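Local coordinates for protein probable GTPase engC (Thermotoga maritima, PDB 1U0L) that probably assists late maturation of the 30S ribosomal subunit as a zinc-containing, circularly permuted GTPase that hydrolyses GTP slowly and is stimulated by that subunit, at residues 245-256 with 260-271. Residues are numbered along the deposited sequence; the frame is centred on the assembly and turned at random.
With ZN (zinc ion), chain D.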
# COMPACT_ATOMS: atom_id res chain seq x y z
N LYS A 245 13.64 12.57 2.15
CA LYS A 245 12.92 13.77 2.60
C LYS A 245 11.62 14.05 1.85
O LYS A 245 10.71 14.69 2.38
CB LYS A 245 13.83 15.00 2.52
CG LYS A 245 13.99 15.54 1.11
CD LYS A 245 14.98 16.68 1.03
CE LYS A 245 16.39 16.18 1.22
NZ LYS A 245 17.36 17.10 0.57
N HIS A 246 11.52 13.58 0.61
CA HIS A 246 10.32 13.79 -0.20
C HIS A 246 9.22 12.80 0.17
O HIS A 246 8.14 12.83 -0.41
CB HIS A 246 10.63 13.61 -1.69
CG HIS A 246 11.70 14.51 -2.20
ND1 HIS A 246 11.66 15.88 -2.05
CD2 HIS A 246 12.86 14.25 -2.85
CE1 HIS A 246 12.74 16.42 -2.58
NE2 HIS A 246 13.49 15.45 -3.07
N TYR A 247 9.49 11.93 1.12
CA TYR A 247 8.51 10.94 1.49
C TYR A 247 7.93 11.17 2.89
O TYR A 247 7.43 10.25 3.55
CB TYR A 247 9.14 9.57 1.34
CG TYR A 247 9.57 9.32 -0.10
CD1 TYR A 247 10.72 8.59 -0.39
CD2 TYR A 247 8.80 9.79 -1.17
CE1 TYR A 247 11.09 8.32 -1.71
CE2 TYR A 247 9.16 9.52 -2.49
CZ TYR A 247 10.30 8.78 -2.75
OH TYR A 247 10.63 8.45 -4.03
N PHE A 248 8.01 12.43 3.31
CA PHE A 248 7.47 12.88 4.58
C PHE A 248 6.68 14.15 4.26
O PHE A 248 7.22 15.25 4.38
CB PHE A 248 8.60 13.24 5.55
CG PHE A 248 9.14 12.07 6.33
CD1 PHE A 248 10.02 11.17 5.75
CD2 PHE A 248 8.75 11.88 7.66
CE1 PHE A 248 10.51 10.09 6.47
CE2 PHE A 248 9.22 10.80 8.39
CZ PHE A 248 10.11 9.90 7.79
N LYS A 249 5.42 13.99 3.83
CA LYS A 249 4.55 15.12 3.49
C LYS A 249 5.01 16.41 4.14
O LYS A 249 5.41 17.35 3.45
CB LYS A 249 3.12 14.88 3.95
CG LYS A 249 2.30 13.84 3.20
CD LYS A 249 0.80 14.10 3.48
CE LYS A 249 -0.06 13.02 2.91
NZ LYS A 249 0.34 12.70 1.50
N GLU A 250 4.93 16.46 5.47
CA GLU A 250 5.31 17.63 6.25
C GLU A 250 6.50 18.39 5.68
O GLU A 250 6.49 19.62 5.66
CB GLU A 250 5.65 17.25 7.70
CG GLU A 250 4.64 16.38 8.38
CD GLU A 250 5.13 14.96 8.49
OE1 GLU A 250 5.49 14.37 7.45
OE2 GLU A 250 5.14 14.44 9.63
N PHE A 251 7.52 17.67 5.24
CA PHE A 251 8.71 18.30 4.68
C PHE A 251 8.37 18.71 3.24
O PHE A 251 8.39 17.87 2.33
CB PHE A 251 9.89 17.31 4.65
CG PHE A 251 10.21 16.67 5.98
CD1 PHE A 251 9.35 16.80 7.07
CD2 PHE A 251 11.36 15.90 6.13
CE1 PHE A 251 9.63 16.16 8.26
CE2 PHE A 251 11.64 15.27 7.32
CZ PHE A 251 10.78 15.40 8.39
N GLY A 252 8.06 19.98 3.05
CA GLY A 252 7.72 20.46 1.72
C GLY A 252 7.47 21.95 1.71
O GLY A 252 8.23 22.71 1.10
N ASP A 253 6.41 22.37 2.38
CA ASP A 253 6.06 23.79 2.47
C ASP A 253 7.06 24.50 3.37
O ASP A 253 6.99 25.71 3.56
CB ASP A 253 4.66 23.95 3.05
CG ASP A 253 4.53 23.32 4.41
OD1 ASP A 253 4.52 22.07 4.49
OD2 ASP A 253 4.45 24.07 5.41
N LYS A 254 7.99 23.74 3.94
CA LYS A 254 9.01 24.28 4.82
C LYS A 254 10.22 24.76 3.99
O LYS A 254 10.65 24.07 3.06
CB LYS A 254 9.46 23.21 5.82
CG LYS A 254 9.38 23.63 7.28
CD LYS A 254 7.94 23.69 7.80
CE LYS A 254 7.28 22.31 7.83
NZ LYS A 254 5.91 22.31 8.42
N GLN A 255 10.75 25.93 4.32
CA GLN A 255 11.90 26.49 3.60
C GLN A 255 13.17 26.44 4.42
O GLN A 255 13.21 26.88 5.58
CB GLN A 255 11.62 27.94 3.17
CG GLN A 255 10.89 28.08 1.84
CD GLN A 255 9.60 27.29 1.80
OE1 GLN A 255 8.68 27.54 2.58
NE2 GLN A 255 9.52 26.32 0.89
N CYS A 256 14.22 25.91 3.81
CA CYS A 256 15.53 25.78 4.43
C CYS A 256 16.56 26.62 3.67
O CYS A 256 16.50 26.72 2.44
CB CYS A 256 15.97 24.31 4.43
SG CYS A 256 14.97 23.20 5.44
N ASP A 260 18.16 22.22 -1.42
CA ASP A 260 18.01 20.80 -1.11
C ASP A 260 18.76 20.47 0.18
O ASP A 260 19.79 19.81 0.18
CB ASP A 260 18.53 19.93 -2.26
CG ASP A 260 18.25 18.45 -2.03
OD1 ASP A 260 17.06 18.08 -1.86
OD2 ASP A 260 19.21 17.64 -2.02
N CYS A 261 18.22 20.96 1.29
CA CYS A 261 18.77 20.72 2.60
C CYS A 261 18.15 19.42 3.08
O CYS A 261 16.94 19.27 3.05
CB CYS A 261 18.35 21.86 3.52
SG CYS A 261 18.60 21.56 5.25
N ASN A 262 18.98 18.47 3.50
CA ASN A 262 18.49 17.18 3.97
C ASN A 262 17.86 17.23 5.36
O ASN A 262 17.41 16.20 5.88
CB ASN A 262 19.62 16.15 3.93
CG ASN A 262 20.08 15.86 2.51
OD1 ASN A 262 19.26 15.64 1.60
ND2 ASN A 262 21.40 15.84 2.30
N HIS A 263 17.84 18.41 5.96
CA HIS A 263 17.23 18.62 7.27
C HIS A 263 17.92 17.94 8.46
O HIS A 263 17.35 17.88 9.54
CB HIS A 263 15.77 18.17 7.22
CG HIS A 263 15.07 18.52 5.94
ND1 HIS A 263 14.77 19.82 5.60
CD2 HIS A 263 14.66 17.75 4.91
CE1 HIS A 263 14.19 19.83 4.41
NE2 HIS A 263 14.12 18.59 3.97
N VAL A 264 19.14 17.44 8.27
CA VAL A 264 19.85 16.80 9.38
C VAL A 264 20.78 17.79 10.07
O VAL A 264 20.39 18.44 11.04
CB VAL A 264 20.69 15.59 8.91
CG1 VAL A 264 21.39 14.94 10.11
CG2 VAL A 264 19.81 14.58 8.19
N ASP A 265 22.01 17.91 9.57
CA ASP A 265 23.00 18.81 10.13
C ASP A 265 22.89 20.25 9.66
O ASP A 265 23.15 21.18 10.44
CB ASP A 265 24.42 18.32 9.83
CG ASP A 265 24.88 17.23 10.78
OD1 ASP A 265 24.50 17.28 11.98
OD2 ASP A 265 25.62 16.33 10.34
N GLU A 266 22.52 20.44 8.40
CA GLU A 266 22.40 21.78 7.80
C GLU A 266 22.05 22.93 8.76
O GLU A 266 21.06 22.91 9.49
CB GLU A 266 21.43 21.76 6.63
CG GLU A 266 21.91 20.96 5.40
CD GLU A 266 21.55 19.47 5.47
OE1 GLU A 266 20.85 19.06 6.41
OE2 GLU A 266 21.97 18.71 4.56
N PRO A 267 22.90 23.98 8.74
CA PRO A 267 22.93 25.24 9.48
C PRO A 267 21.61 25.95 9.73
O PRO A 267 21.42 26.56 10.78
CB PRO A 267 23.87 26.09 8.63
CG PRO A 267 24.86 25.08 8.17
CD PRO A 267 23.99 23.94 7.75
N GLU A 268 20.70 25.88 8.78
CA GLU A 268 19.42 26.54 8.94
C GLU A 268 18.41 25.67 8.23
O GLU A 268 18.53 25.43 7.03
CB GLU A 268 19.46 27.92 8.30
CG GLU A 268 18.18 28.72 8.47
CD GLU A 268 18.22 30.04 7.72
OE1 GLU A 268 19.12 30.86 7.98
OE2 GLU A 268 17.32 30.25 6.87
N CYS A 269 17.42 25.21 8.97
CA CYS A 269 16.44 24.33 8.37
C CYS A 269 15.01 24.65 8.78
O CYS A 269 14.69 24.61 9.96
CB CYS A 269 16.77 22.90 8.75
SG CYS A 269 15.57 21.73 8.18
N GLY A 270 14.16 24.95 7.81
CA GLY A 270 12.77 25.24 8.14
C GLY A 270 12.12 24.03 8.79
O GLY A 270 11.21 24.16 9.63
N VAL A 271 12.58 22.86 8.39
CA VAL A 271 12.06 21.63 8.94
C VAL A 271 12.53 21.53 10.38
O VAL A 271 11.71 21.37 11.29
CB VAL A 271 12.54 20.40 8.15
CG1 VAL A 271 12.21 19.15 8.92
CG2 VAL A 271 11.85 20.36 6.79
ZN ZN D . 16.40 21.52 5.96
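Cys256 meets Cys261, His263 and Cys269 around one zinc ion, the core of the zinc-finger region of this GTPase. The four ligands are three thiolates and a ring nitrogen. Cys256 SG and Cys261 SG each lie 2.3 Å from the zinc, and His263 binds through ND1 at 2.4 Å. Cys269 adds its SG from the N-cap of helix 270-277, where it also caps a backbone N. His263 N donates a hydrogen bond to Cys261 SG, so this sulfur serves both metal and backbone.

Aromatic and apolar contacts lie beside the site, on the His263 side. The edge of Phe251 points at the face of His263 in a T-shaped pair, centroids 5.5 Å apart and planes at 67°. Val271 CG1 sits over one face of the Phe251 ring, 4.0 Å from its centroid, as a CH-pi contact. Phe248 CB covers the opposite face. Tyr288 of helix 282-296 also meets Phe251 edge-to-face, tying the zinc site to that helix.

Polar contacts gather at Lys245. Its chain passes His263, with CB at the ring edge, and bends at chi3 (71°), which carries NZ to the 260-262 loop. There it makes a salt bridge to Asp260 OD1, although Asp260 is poorly ordered. Lys245 NZ also makes a weak hydrogen bond to Cys261 O. NZ donates to Asn262 OD1 as well, at 2.6 Å. A methionine here would probably leave Asp260 without its charge partner and Asn262 OD1 without this donor. In the Asn262 bond, Lys245 NZ stands above the amide carbonyl plane, 41° out of it.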